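Local coordinates for dipeptidase AC. Metallo peptidase. MEROPS family M19 (Rhodobacter sphaeroides, PDB 3LY0), which probably hydrolyses dipeptides as a zinc metallopeptidase of the renal dipeptidase family, and here holds two zinc ions and a phosphinate mimic of L-Ala-D-Ala, at residues H288-I293 against H332-P337; M280-V285 against P323-A328; S183-E188 against N214-D219; P78-L83 against P177-G182. All coordinates share one frame; numbering follows the deposited sequence.

Interaction 1. Residues H288-I293 against H332-P337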
loop_
_atom_site.group_PDB
_atom_site.type_symbol
_atom_site.label_atom_id
_atom_site.label_comp_id
_atom_site.label_asym_id
_atom_site.label_seq_id
_atom_site.Cartn_x
_atom_site.Cartn_y
_atom_site.Cartn_z
ATOM N N HIS A 288 -8.971 -8.016 -12.562
ATOM C CA HIS A 288 -8.026 -6.921 -12.359
ATOM C C HIS A 288 -6.598 -7.339 -12.672
ATOM O O HIS A 288 -5.869 -6.602 -13.328
ATOM C CB HIS A 288 -8.123 -6.381 -10.939
ATOM C CG HIS A 288 -9.251 -5.421 -10.745
ATOM N ND1 HIS A 288 -9.132 -4.067 -10.985
ATOM C CD2 HIS A 288 -10.535 -5.628 -10.367
ATOM C CE1 HIS A 288 -10.293 -3.481 -10.747
ATOM N NE2 HIS A 288 -11.157 -4.405 -10.361
ATOM N N LEU A 289 -6.199 -8.518 -12.207
ATOM C CA LEU A 289 -4.831 -8.972 -12.473
ATOM C C LEU A 289 -4.577 -9.106 -13.962
ATOM O O LEU A 289 -3.553 -8.652 -14.460
ATOM C CB LEU A 289 -4.510 -10.279 -11.753
ATOM C CG LEU A 289 -4.222 -10.162 -10.261
ATOM C CD1 LEU A 289 -4.121 -11.549 -9.650
ATOM C CD2 LEU A 289 -2.936 -9.371 -10.011
ATOM N N ASP A 290 -5.516 -9.704 -14.687
ATOM C CA ASP A 290 -5.353 -9.830 -16.129
ATOM C C ASP A 290 -5.206 -8.471 -16.778
ATOM O O ASP A 290 -4.370 -8.279 -17.658
ATOM C CB ASP A 290 -6.559 -10.516 -16.767
ATOM C CG ASP A 290 -6.534 -12.034 -16.629
ATOM O OD1 ASP A 290 -5.502 -12.616 -16.221
ATOM O OD2 ASP A 290 -7.576 -12.649 -16.947
ATOM N N HIS A 291 -6.047 -7.524 -16.375
ATOM C CA HIS A 291 -6.014 -6.205 -16.992
ATOM C C HIS A 291 -4.695 -5.500 -16.704
ATOM O O HIS A 291 -4.087 -4.905 -17.596
ATOM C CB HIS A 291 -7.195 -5.339 -16.539
ATOM C CG HIS A 291 -7.364 -4.095 -17.349
ATOM N ND1 HIS A 291 -8.170 -4.046 -18.467
ATOM C CD2 HIS A 291 -6.818 -2.864 -17.224
ATOM C CE1 HIS A 291 -8.118 -2.833 -18.989
ATOM N NE2 HIS A 291 -7.304 -2.098 -18.254
ATOM N N LEU A 292 -4.256 -5.572 -15.453
ATOM C CA LEU A 292 -2.989 -4.959 -15.060
ATOM C C LEU A 292 -1.814 -5.608 -15.782
ATOM O O LEU A 292 -0.959 -4.909 -16.323
ATOM C CB LEU A 292 -2.796 -5.035 -13.545
ATOM C CG LEU A 292 -3.795 -4.214 -12.720
ATOM C CD1 LEU A 292 -3.662 -4.559 -11.247
ATOM C CD2 LEU A 292 -3.562 -2.727 -12.926
ATOM N N ILE A 293 -1.790 -6.938 -15.805
ATOM C CA ILE A 293 -0.701 -7.659 -16.450
ATOM C C ILE A 293 -0.653 -7.361 -17.942
ATOM O O ILE A 293 0.414 -7.171 -18.520
ATOM C CB ILE A 293 -0.801 -9.173 -16.196
ATOM C CG1 ILE A 293 -0.559 -9.458 -14.710
ATOM C CG2 ILE A 293 0.223 -9.930 -17.044
ATOM C CD1 ILE A 293 -0.957 -10.840 -14.259
ATOM N N HIS A 332 -6.376 -20.218 -13.057
ATOM C CA HIS A 332 -6.698 -19.252 -14.093
ATOM C C HIS A 332 -5.709 -19.351 -15.254
ATOM O O HIS A 332 -5.972 -18.861 -16.352
ATOM C CB HIS A 332 -6.664 -17.845 -13.492
ATOM C CG HIS A 332 -7.244 -16.794 -14.378
ATOM N ND1 HIS A 332 -8.572 -16.784 -14.746
ATOM C CD2 HIS A 332 -6.684 -15.697 -14.945
ATOM C CE1 HIS A 332 -8.802 -15.735 -15.517
ATOM N NE2 HIS A 332 -7.671 -15.063 -15.655
ATOM N N GLY A 333 -4.560 -19.960 -14.999
ATOM C CA GLY A 333 -3.601 -20.228 -16.057
ATOM C C GLY A 333 -2.241 -19.567 -15.932
ATOM O O GLY A 333 -1.409 -19.680 -16.836
ATOM N N TYR A 334 -1.994 -18.872 -14.828
ATOM C CA TYR A 334 -0.691 -18.246 -14.649
ATOM C C TYR A 334 0.358 -19.315 -14.374
ATOM O O TYR A 334 0.234 -20.077 -13.418
ATOM C CB TYR A 334 -0.703 -17.254 -13.483
ATOM C CG TYR A 334 -1.609 -16.050 -13.647
ATOM C CD1 TYR A 334 -2.226 -15.753 -14.861
ATOM C CD2 TYR A 334 -1.823 -15.189 -12.576
ATOM C CE1 TYR A 334 -3.050 -14.636 -14.988
ATOM C CE2 TYR A 334 -2.640 -14.087 -12.696
ATOM C CZ TYR A 334 -3.253 -13.811 -13.893
ATOM O OH TYR A 334 -4.064 -12.699 -13.980
ATOM N N ASP A 335 1.390 -19.367 -15.216
ATOM C CA ASP A 335 2.467 -20.343 -15.046
ATOM C C ASP A 335 3.407 -19.962 -13.901
ATOM O O ASP A 335 3.324 -18.857 -13.352
ATOM C CB ASP A 335 3.239 -20.555 -16.357
ATOM C CG ASP A 335 3.931 -19.295 -16.845
ATOM O OD1 ASP A 335 4.433 -18.512 -16.011
ATOM O OD2 ASP A 335 3.986 -19.093 -18.078
ATOM N N GLU A 336 4.294 -20.879 -13.536
ATOM C CA GLU A 336 5.123 -20.707 -12.350
ATOM C C GLU A 336 6.049 -19.494 -12.392
ATOM O O GLU A 336 6.190 -18.799 -11.388
ATOM C CB GLU A 336 5.905 -21.988 -12.031
ATOM C CG GLU A 336 5.017 -23.139 -11.585
ATOM C CD GLU A 336 4.102 -22.765 -10.429
ATOM O OE1 GLU A 336 4.592 -22.186 -9.438
ATOM O OE2 GLU A 336 2.890 -23.059 -10.507
ATOM N N PRO A 337 6.710 -19.247 -13.534
ATOM C CA PRO A 337 7.564 -18.057 -13.561
ATOM C C PRO A 337 6.746 -16.784 -13.343
ATOM O O PRO A 337 7.207 -15.883 -12.642
ATOM C CB PRO A 337 8.159 -18.084 -14.971
ATOM C CG PRO A 337 8.144 -19.534 -15.346
ATOM C CD PRO A 337 6.894 -20.091 -14.731
#

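Interaction 2. Residues M280-V285 against P323-A328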
loop_
_atom_site.group_PDB
_atom_site.type_symbol
_atom_site.label_atom_id
_atom_site.label_comp_id
_atom_site.label_asym_id
_atom_site.label_seq_id
_atom_site.Cartn_x
_atom_site.Cartn_y
_atom_site.Cartn_z
ATOM N N MET A 280 -17.934 -12.317 -2.463
ATOM C CA MET A 280 -17.530 -12.281 -3.857
ATOM C C MET A 280 -16.631 -13.482 -4.099
ATOM O O MET A 280 -16.163 -14.116 -3.156
ATOM C CB MET A 280 -16.754 -10.996 -4.160
ATOM C CG MET A 280 -15.492 -10.813 -3.295
ATOM S SD MET A 280 -14.592 -9.249 -3.569
ATOM C CE MET A 280 -13.713 -9.594 -5.079
ATOM N N GLY A 281 -16.384 -13.783 -5.368
ATOM C CA GLY A 281 -15.527 -14.897 -5.723
ATOM C C GLY A 281 -14.187 -14.442 -6.267
ATOM O O GLY A 281 -13.790 -13.284 -6.099
ATOM N N TRP A 282 -13.483 -15.357 -6.921
ATOM C CA TRP A 282 -12.163 -15.054 -7.483
ATOM C C TRP A 282 -12.207 -14.237 -8.782
ATOM O O TRP A 282 -11.219 -13.594 -9.143
ATOM C CB TRP A 282 -11.367 -16.343 -7.719
ATOM C CG TRP A 282 -11.060 -17.095 -6.476
ATOM C CD1 TRP A 282 -11.488 -18.354 -6.154
ATOM C CD2 TRP A 282 -10.262 -16.648 -5.371
ATOM N NE1 TRP A 282 -10.998 -18.718 -4.926
ATOM C CE2 TRP A 282 -10.249 -17.686 -4.420
ATOM C CE3 TRP A 282 -9.562 -15.469 -5.093
ATOM C CZ2 TRP A 282 -9.563 -17.586 -3.211
ATOM C CZ3 TRP A 282 -8.878 -15.376 -3.893
ATOM C CH2 TRP A 282 -8.888 -16.422 -2.969
ATOM N N GLU A 283 -13.328 -14.276 -9.500
ATOM C CA GLU A 283 -13.403 -13.631 -10.813
ATOM C C GLU A 283 -12.915 -12.174 -10.833
ATOM O O GLU A 283 -12.151 -11.791 -11.716
ATOM C CB GLU A 283 -14.830 -13.676 -11.388
ATOM C CG GLU A 283 -15.441 -15.042 -11.651
ATOM C CD GLU A 283 -16.868 -14.921 -12.181
ATOM O OE1 GLU A 283 -17.364 -13.775 -12.294
ATOM O OE2 GLU A 283 -17.499 -15.958 -12.488
ATOM N N PRO A 284 -13.377 -11.344 -9.882
ATOM C CA PRO A 284 -12.945 -9.942 -9.958
ATOM C C PRO A 284 -11.450 -9.775 -9.695
ATOM O O PRO A 284 -10.813 -8.889 -10.270
ATOM C CB PRO A 284 -13.764 -9.257 -8.849
ATOM C CG PRO A 284 -14.965 -10.170 -8.662
ATOM C CD PRO A 284 -14.417 -11.548 -8.857
ATOM N N VAL A 285 -10.895 -10.609 -8.828
ATOM C CA VAL A 285 -9.461 -10.559 -8.548
ATOM C C VAL A 285 -8.679 -10.839 -9.833
ATOM O O VAL A 285 -7.762 -10.106 -10.191
ATOM C CB VAL A 285 -9.074 -11.583 -7.474
ATOM C CG1 VAL A 285 -7.558 -11.623 -7.281
ATOM C CG2 VAL A 285 -9.781 -11.262 -6.150
ATOM N N PRO A 323 -2.382 -18.631 0.253
ATOM C CA PRO A 323 -2.306 -19.862 -0.546
ATOM C C PRO A 323 -3.547 -20.123 -1.403
ATOM O O PRO A 323 -3.410 -20.571 -2.546
ATOM C CB PRO A 323 -2.111 -20.957 0.513
ATOM C CG PRO A 323 -1.396 -20.253 1.641
ATOM C CD PRO A 323 -2.027 -18.865 1.666
ATOM N N ALA A 324 -4.739 -19.852 -0.877
ATOM C CA ALA A 324 -5.965 -20.001 -1.661
ATOM C C ALA A 324 -5.974 -19.057 -2.863
ATOM O O ALA A 324 -6.420 -19.421 -3.953
ATOM C CB ALA A 324 -7.191 -19.770 -0.792
ATOM N N LEU A 325 -5.492 -17.834 -2.656
ATOM C CA LEU A 325 -5.382 -16.880 -3.752
ATOM C C LEU A 325 -4.460 -17.428 -4.841
ATOM O O LEU A 325 -4.787 -17.391 -6.037
ATOM C CB LEU A 325 -4.859 -15.532 -3.226
ATOM C CG LEU A 325 -4.414 -14.511 -4.278
ATOM C CD1 LEU A 325 -5.541 -14.151 -5.227
ATOM C CD2 LEU A 325 -3.863 -13.243 -3.617
ATOM N N GLN A 326 -3.318 -17.956 -4.419
ATOM C CA GLN A 326 -2.357 -18.522 -5.365
ATOM C C GLN A 326 -2.957 -19.685 -6.151
ATOM O O GLN A 326 -2.733 -19.803 -7.353
ATOM C CB GLN A 326 -1.076 -18.941 -4.658
ATOM C CG GLN A 326 -0.252 -17.758 -4.176
ATOM C CD GLN A 326 1.074 -18.178 -3.587
ATOM O OE1 GLN A 326 1.631 -19.204 -3.964
ATOM N NE2 GLN A 326 1.592 -17.384 -2.653
ATOM N N ALA A 327 -3.741 -20.522 -5.480
ATOM C CA ALA A 327 -4.414 -21.627 -6.161
ATOM C C ALA A 327 -5.368 -21.149 -7.255
ATOM O O ALA A 327 -5.440 -21.745 -8.342
ATOM C CB ALA A 327 -5.155 -22.496 -5.160
ATOM N N ALA A 328 -6.120 -20.086 -6.975
ATOM C CA ALA A 328 -7.019 -19.512 -7.973
ATOM C C ALA A 328 -6.239 -18.929 -9.148
ATOM O O ALA A 328 -6.642 -19.053 -10.308
ATOM C CB ALA A 328 -7.930 -18.448 -7.343
#

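Interaction 3. Residues S183-E188 against N214-D219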
loop_
_atom_site.group_PDB
_atom_site.type_symbol
_atom_site.label_atom_id
_atom_site.label_comp_id
_atom_site.label_asym_id
_atom_site.label_seq_id
_atom_site.Cartn_x
_atom_site.Cartn_y
_atom_site.Cartn_z
ATOM N N SER A 183 -14.009 9.532 -11.709
ATOM C CA SER A 183 -12.673 9.696 -12.250
ATOM C C SER A 183 -11.695 10.018 -11.122
ATOM O O SER A 183 -12.077 10.633 -10.134
ATOM C CB SER A 183 -12.687 10.853 -13.250
ATOM O OG SER A 183 -11.394 11.366 -13.510
ATOM N N PRO A 184 -10.426 9.611 -11.270
ATOM C CA PRO A 184 -9.406 10.013 -10.292
ATOM C C PRO A 184 -9.046 11.498 -10.395
ATOM O O PRO A 184 -8.275 11.994 -9.581
ATOM C CB PRO A 184 -8.184 9.170 -10.673
ATOM C CG PRO A 184 -8.624 8.215 -11.695
ATOM C CD PRO A 184 -9.887 8.734 -12.318
ATOM N N ASP A 185 -9.589 12.207 -11.380
ATOM C CA ASP A 185 -9.287 13.632 -11.538
ATOM C C ASP A 185 -10.209 14.456 -10.654
ATOM O O ASP A 185 -11.168 15.071 -11.124
ATOM C CB ASP A 185 -9.417 14.038 -13.010
ATOM C CG ASP A 185 -8.906 15.437 -13.283
ATOM O OD1 ASP A 185 -8.326 16.063 -12.373
ATOM O OD2 ASP A 185 -9.088 15.914 -14.425
ATOM N N THR A 186 -9.897 14.474 -9.363
ATOM C CA THR A 186 -10.799 15.011 -8.353
ATOM C C THR A 186 -10.391 16.364 -7.783
ATOM O O THR A 186 -11.139 16.965 -7.006
ATOM C CB THR A 186 -10.951 14.022 -7.193
ATOM O OG1 THR A 186 -9.651 13.738 -6.648
ATOM C CG2 THR A 186 -11.570 12.730 -7.678
ATOM N N GLY A 187 -9.207 16.840 -8.158
ATOM C CA GLY A 187 -8.727 18.111 -7.634
ATOM C C GLY A 187 -7.393 18.600 -8.163
ATOM O O GLY A 187 -6.912 18.161 -9.214
ATOM N N GLU A 188 -6.783 19.517 -7.415
ATOM C CA GLU A 188 -5.560 20.175 -7.850
ATOM C C GLU A 188 -4.333 19.280 -7.743
ATOM O O GLU A 188 -4.325 18.297 -6.998
ATOM C CB GLU A 188 -5.323 21.445 -7.033
ATOM C CG GLU A 188 -6.417 22.488 -7.168
ATOM C CD GLU A 188 -6.181 23.702 -6.285
ATOM O OE1 GLU A 188 -7.006 24.639 -6.334
ATOM O OE2 GLU A 188 -5.172 23.723 -5.541
ATOM N N ASN A 214 -4.394 12.149 -6.491
ATOM C CA ASN A 214 -5.337 12.386 -7.575
ATOM C C ASN A 214 -4.624 12.457 -8.928
ATOM O O ASN A 214 -3.397 12.367 -9.014
ATOM C CB ASN A 214 -6.223 13.607 -7.290
ATOM C CG ASN A 214 -5.467 14.934 -7.334
ATOM O OD1 ASN A 214 -4.366 15.042 -7.888
ATOM N ND2 ASN A 214 -6.088 15.969 -6.752
ATOM N N GLU A 215 -5.402 12.586 -9.994
ATOM C CA GLU A 215 -4.835 12.439 -11.327
ATOM C C GLU A 215 -3.874 13.578 -11.684
ATOM O O GLU A 215 -2.833 13.362 -12.317
ATOM C CB GLU A 215 -5.944 12.317 -12.375
ATOM C CG GLU A 215 -5.421 11.892 -13.742
ATOM C CD GLU A 215 -6.507 11.451 -14.704
ATOM O OE1 GLU A 215 -7.667 11.308 -14.287
ATOM O OE2 GLU A 215 -6.176 11.233 -15.885
ATOM N N LYS A 216 -4.210 14.793 -11.271
ATOM C CA LYS A 216 -3.320 15.914 -11.557
ATOM C C LYS A 216 -2.006 15.759 -10.803
ATOM O O LYS A 216 -0.941 16.025 -11.355
ATOM C CB LYS A 216 -3.976 17.261 -11.250
ATOM C CG LYS A 216 -5.091 17.617 -12.226
ATOM C CD LYS A 216 -5.606 19.036 -11.998
ATOM C CE LYS A 216 -6.831 19.343 -12.864
ATOM N NZ LYS A 216 -8.102 18.833 -12.267
ATOM N N GLY A 217 -2.081 15.304 -9.555
ATOM C CA GLY A 217 -0.868 15.080 -8.781
ATOM C C GLY A 217 -0.047 13.963 -9.405
ATOM O O GLY A 217 1.184 14.041 -9.485
ATOM N N PHE A 218 -0.744 12.919 -9.859
ATOM C CA PHE A 218 -0.107 11.809 -10.550
ATOM C C PHE A 218 0.651 12.316 -11.780
ATOM O O PHE A 218 1.803 11.955 -12.010
ATOM C CB PHE A 218 -1.184 10.789 -10.948
ATOM C CG PHE A 218 -0.679 9.640 -11.781
ATOM C CD1 PHE A 218 -0.462 8.396 -11.212
ATOM C CD2 PHE A 218 -0.440 9.805 -13.142
ATOM C CE1 PHE A 218 -0.008 7.326 -11.990
ATOM C CE2 PHE A 218 0.016 8.745 -13.923
ATOM C CZ PHE A 218 0.237 7.513 -13.349
ATOM N N ASP A 219 -0.004 13.159 -12.575
ATOM C CA ASP A 219 0.647 13.710 -13.760
ATOM C C ASP A 219 1.909 14.503 -13.403
ATOM O O ASP A 219 2.904 14.451 -14.122
ATOM C CB ASP A 219 -0.321 14.594 -14.551
ATOM C CG ASP A 219 -1.396 13.796 -15.272
ATOM O OD1 ASP A 219 -1.234 12.568 -15.440
ATOM O OD2 ASP A 219 -2.405 14.405 -15.678
HETATM O O HOH W 1 -9.913 10.610 -15.733
HETATM O O HOH W 2 -6.849 15.569 -10.129
HETATM O O HOH W 3 -8.463 15.541 -4.916
#

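Interaction 4. Residues P78-L83 against P177-G182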
loop_
_atom_site.group_PDB
_atom_site.type_symbol
_atom_site.label_atom_id
_atom_site.label_comp_id
_atom_site.label_asym_id
_atom_site.label_seq_id
_atom_site.Cartn_x
_atom_site.Cartn_y
_atom_site.Cartn_z
ATOM N N PRO A 78 -24.171 4.217 -5.539
ATOM C CA PRO A 78 -23.088 5.206 -5.641
ATOM C C PRO A 78 -22.841 5.925 -4.322
ATOM O O PRO A 78 -23.776 6.129 -3.545
ATOM C CB PRO A 78 -23.616 6.216 -6.665
ATOM C CG PRO A 78 -24.899 5.640 -7.204
ATOM C CD PRO A 78 -25.400 4.664 -6.214
ATOM N N PHE A 79 -21.594 6.316 -4.081
ATOM C CA PHE A 79 -21.261 7.075 -2.887
ATOM C C PHE A 79 -20.118 8.052 -3.138
ATOM O O PHE A 79 -19.361 7.920 -4.109
ATOM C CB PHE A 79 -20.898 6.140 -1.729
ATOM C CG PHE A 79 -19.657 5.322 -1.973
ATOM C CD1 PHE A 79 -18.394 5.887 -1.828
ATOM C CD2 PHE A 79 -19.755 3.993 -2.342
ATOM C CE1 PHE A 79 -17.241 5.127 -2.049
ATOM C CE2 PHE A 79 -18.613 3.230 -2.567
ATOM C CZ PHE A 79 -17.353 3.798 -2.415
ATOM N N GLU A 80 -20.001 9.025 -2.240
ATOM C CA GLU A 80 -18.945 10.027 -2.252
ATOM C C GLU A 80 -18.684 10.379 -0.802
ATOM O O GLU A 80 -19.570 10.901 -0.133
ATOM C CB GLU A 80 -19.412 11.311 -2.927
ATOM C CG GLU A 80 -19.654 11.269 -4.415
ATOM C CD GLU A 80 -19.816 12.673 -4.970
ATOM O OE1 GLU A 80 -18.986 13.540 -4.631
ATOM O OE2 GLU A 80 -20.776 12.922 -5.727
ATOM N N LEU A 81 -17.485 10.101 -0.310
ATOM C CA LEU A 81 -17.138 10.466 1.052
ATOM C C LEU A 81 -16.450 11.820 1.065
ATOM O O LEU A 81 -15.653 12.121 0.184
ATOM C CB LEU A 81 -16.229 9.417 1.688
ATOM C CG LEU A 81 -16.909 8.184 2.286
ATOM C CD1 LEU A 81 -17.897 7.551 1.309
ATOM C CD2 LEU A 81 -15.868 7.171 2.794
ATOM N N PRO A 82 -16.773 12.652 2.062
ATOM C CA PRO A 82 -16.154 13.971 2.193
ATOM C C PRO A 82 -14.670 13.838 2.520
ATOM O O PRO A 82 -14.290 12.890 3.201
ATOM C CB PRO A 82 -16.885 14.577 3.399
ATOM C CG PRO A 82 -18.143 13.778 3.544
ATOM C CD PRO A 82 -17.763 12.398 3.120
ATOM N N LEU A 83 -13.849 14.766 2.046
ATOM C CA LEU A 83 -12.437 14.791 2.440
ATOM C C LEU A 83 -12.314 15.372 3.842
ATOM O O LEU A 83 -12.955 16.377 4.157
ATOM C CB LEU A 83 -11.625 15.644 1.467
ATOM C CG LEU A 83 -11.431 15.072 0.062
ATOM C CD1 LEU A 83 -10.966 16.160 -0.913
ATOM C CD2 LEU A 83 -10.448 13.900 0.099
ATOM N N PRO A 177 -10.919 11.812 -2.958
ATOM C CA PRO A 177 -11.940 11.348 -2.025
ATOM C C PRO A 177 -12.362 9.945 -2.423
ATOM O O PRO A 177 -12.180 9.566 -3.589
ATOM C CB PRO A 177 -13.098 12.318 -2.278
ATOM C CG PRO A 177 -12.923 12.708 -3.721
ATOM C CD PRO A 177 -11.439 12.809 -3.913
ATOM N N PHE A 178 -12.904 9.178 -1.487
ATOM C CA PHE A 178 -13.451 7.866 -1.818
ATOM C C PHE A 178 -14.804 8.040 -2.478
ATOM O O PHE A 178 -15.743 8.537 -1.855
ATOM C CB PHE A 178 -13.595 7.015 -0.563
ATOM C CG PHE A 178 -12.296 6.726 0.106
ATOM C CD1 PHE A 178 -11.446 5.751 -0.401
ATOM C CD2 PHE A 178 -11.906 7.440 1.228
ATOM C CE1 PHE A 178 -10.236 5.488 0.206
ATOM C CE2 PHE A 178 -10.699 7.177 1.843
ATOM C CZ PHE A 178 -9.860 6.200 1.331
ATOM N N ARG A 179 -14.903 7.637 -3.742
ATOM C CA ARG A 179 -16.138 7.808 -4.493
ATOM C C ARG A 179 -16.299 6.675 -5.495
ATOM O O ARG A 179 -15.320 6.155 -6.021
ATOM C CB ARG A 179 -16.100 9.155 -5.215
ATOM C CG ARG A 179 -17.167 9.389 -6.253
ATOM C CD ARG A 179 -16.915 10.729 -6.931
ATOM N NE ARG A 179 -16.919 11.814 -5.954
ATOM C CZ ARG A 179 -16.069 12.839 -5.935
ATOM N NH1 ARG A 179 -15.121 12.961 -6.855
ATOM N NH2 ARG A 179 -16.181 13.762 -4.995
ATOM N N PHE A 180 -17.540 6.286 -5.760
ATOM C CA PHE A 180 -17.824 5.329 -6.825
ATOM C C PHE A 180 -19.204 5.623 -7.396
ATOM O O PHE A 180 -20.154 5.749 -6.634
ATOM C CB PHE A 180 -17.816 3.891 -6.309
ATOM C CG PHE A 180 -18.006 2.867 -7.400
ATOM C CD1 PHE A 180 -16.908 2.262 -7.994
ATOM C CD2 PHE A 180 -19.278 2.542 -7.856
ATOM C CE1 PHE A 180 -17.073 1.340 -9.004
ATOM C CE2 PHE A 180 -19.458 1.616 -8.877
ATOM C CZ PHE A 180 -18.352 1.010 -9.456
ATOM N N PRO A 181 -19.319 5.731 -8.730
ATOM C CA PRO A 181 -18.209 5.710 -9.681
ATOM C C PRO A 181 -17.625 7.113 -9.807
ATOM O O PRO A 181 -18.303 8.095 -9.496
ATOM C CB PRO A 181 -18.900 5.312 -10.988
ATOM C CG PRO A 181 -20.231 5.951 -10.870
ATOM C CD PRO A 181 -20.624 5.755 -9.427
ATOM N N GLY A 182 -16.376 7.219 -10.234
ATOM C CA GLY A 182 -15.810 8.525 -10.487
ATOM C C GLY A 182 -14.397 8.467 -11.019
ATOM O O GLY A 182 -13.683 7.490 -10.810
HETATM O O HOH W 4 -13.076 10.713 0.885
HETATM O O HOH W 5 -16.534 13.404 -2.141
#

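Interaction 1. Residues H288-I293 against H332-P337
Asp290 and His332 meet tip to tip, the carboxylate of one and the imidazole of the other turned only 29° apart. His332 NE2 donates to Asp290 OD2 over 2.7 Å, with the acceptor in the imidazole plane and on the syn lone pair of the oxygen. At an N-H...O angle of 170° the bond is nearly straight. CG of His332 stands anti to its backbone N, which throws the ring out from the end of helix 322-332 toward the carboxylate.

Tyr334 arrives at the other oxygen of the same group, its ring plane turned 62° from the carboxylate. Tyr334 OH donates to Asp290 OD1 at 2.7 Å, from above the carboxylate plane, while OD1 itself sits at the ring edge. One aspartate thus takes a donor on each oxygen, which fixes its rotation and would probably help to keep it ionised. Beside these polar bonds the phenol end packs on aliphatic carbon, with Leu289 CB 3.3 Å from Tyr334 OH. Ile293 CD1 comes tip to tip within 3.8 Å of Tyr334 CZ, and Met339 and Leu342 of helix 336-354 also touch the ring.

Gly333, at positive phi, separates the two donors. It ends helix 322-332 in a Schellman motif before Asp335 N-caps helix 336-354, so the turn between them is tied to helix 283-296 by a His-carboxylate hydrogen bond and a tyrosine hydroxyl bond to the same Asp290.

Interaction 2. Residues M280-V285 against P323-A328
Trp282 brings the largest share of the buried surface, and its indole lies across one flank of helix 322-332. CG of Trp282 is anti to the carbonyl carbon, with chi1 at -64°, and this torsion carries the ring across to the neighbouring helix.

Ala328 sits over one face of the indole. Ala328 CB is 3.5 Å from the centroid of the Trp282 five-membered ring and only 11° off the ring normal, a CH-pi contact with the methyl almost straight above the pyrrole part. A methyl this short lets the two backbones come close, the CA atoms of Trp282 and Ala328 being 6.8 Å apart.

Leu325, one turn earlier on the helix, meets the benzene part of the indole instead. Trp282 CH2 stands 3.6 Å from Leu325 CA, and the isobutyl group crosses the indole obliquely, with Leu325 CD1 3.8 Å from Trp282 CZ3. Leu325 CD1 also reaches Val285 CG1 at 3.8 Å, so the leucine branch is shared between tryptophan and valine. Ala324 adds its CB beside Trp282 CZ2, at 4.0 Å. Beyond the two segments, Ile316 touches the indole and Phe265 touches Leu325.

An alanine in place of Trp282 would remove the CH-pi contact with Ala328 and the packing on Leu325, and would probably loosen the join between the two helices.

No hydrogen bond crosses here, so cohesion between these segments rests on dispersion and shape fit, with the indole as the broad surface and the small Ala324 and Ala328 letting it lie close.

Interaction 3. Residues S183-E188 against N214-D219
Lys216 lays its aliphatic chain along the Gly187 carbonyl, with CD 3.2 Å from Gly187 O. A bend at chi4 (82°) then turns the ammonium onto Asp185. There Lys216 NZ makes a salt bridge of 2.8 Å to the syn lone pair of Asp185 OD1, and a weak bond to Gly187 O besides. A water donates to Asp185 OD1 and Gly187 O and accepts from Lys216 N, linking the same groups.

Asn214 stands at the N-cap of helix 215-224. Its CG takes the crowded position between backbone N and carbonyl carbon (chi1 69°), and from there the amide serves two ways. Asn214 OD1 accepts from Gly217 N at 2.8 Å, a capping bond. Asn214 ND2 donates to Glu188 O at 2.9 Å, with the oxygen in the amide plane. An alanine here would remove both bonds, and would probably leave the first helix turn and the Glu188 end of the loop less firmly held.

The loop answers with tight turns of its own: Ser183 OG accepts from Asp185 N at 2.9 Å in an ST turn, and Asp185 centres an inverse gamma turn. Pro184 O between them takes Glu215 N at 3.0 Å, the donor lying above the carbonyl plane.

Glu215 is extended and crosses Pro184 obliquely, placing Glu215 OE1 3.5 Å from Asp185 CB. A water bridges OE1 to Ser183 OG, while OE2 forms a salt bridge with Arg249.

Interaction 4. Residues P78-L83 against P177-G182
The two segments run antiparallel, 167° apart end to end, with Phe79 and Phe180 as a hydrogen-bonded pair and Glu80 and Arg179 as the non-hydrogen-bonded pair beside it. Phe79 N to Phe180 O and Phe180 N to Phe79 O are both 3.0 Å and lie in the carbonyl planes. Past the strands, Leu81 N gives a nearly straight bond to Phe178 O at 2.8 Å.

On the face of the phenylalanines, CG of Phe79 takes the crowded position between N and carbonyl carbon (chi1 64°). Phe180 CB lies over the face of the Phe79 ring, 4.2 Å from its centroid, a CH-pi contact. The Phe180 ring itself turns off from the strand pair.

This two-stranded sheet stands apart from the parallel strands of the TIM-barrel fold, beside the active site: Phe178 just before strand 179-180 touches the bound phosphinate. Phe178 CB packs against Leu81 CD2 at 4.1 Å, and Leu81 in turn touches Phe70, Met73 and Met74 of helix 68-75.

On the face of Glu80 and Arg179, the two side chains lie side by side and point the same way. Their salt bridge joins Arg179 NH2 to Glu80 OE1 at 2.8 Å; the group planes are nearly perpendicular (89°), and its hydrogen bond is weak. One water accepts weakly from that NH2 and donates to Leu81 O; a second joins the same carbonyl to Phe178 N.

Overall arrangement
From the N terminus, segment 78-83 waits 94 residues for its partner 177-182, so interaction 4 closes the longest loop, setting the chain after helix 68-75 against the segment that carries Phe178 of the ligand pocket. Interaction 3 opens directly afterwards, as residues 183-188 meet the start of helix 215-224; the two touch where Thr186 packs on Pro177 and Arg179. Far along the chain, interactions 1 and 2 alternate: 280-285 and 288-293 share helix 283-296, while 323-328 and 332-337 run through helix 322-332 to the start of 336-354. The crossed pair ties these helices together, with centres about 26 to 31 Å from those of interactions 3 and 4.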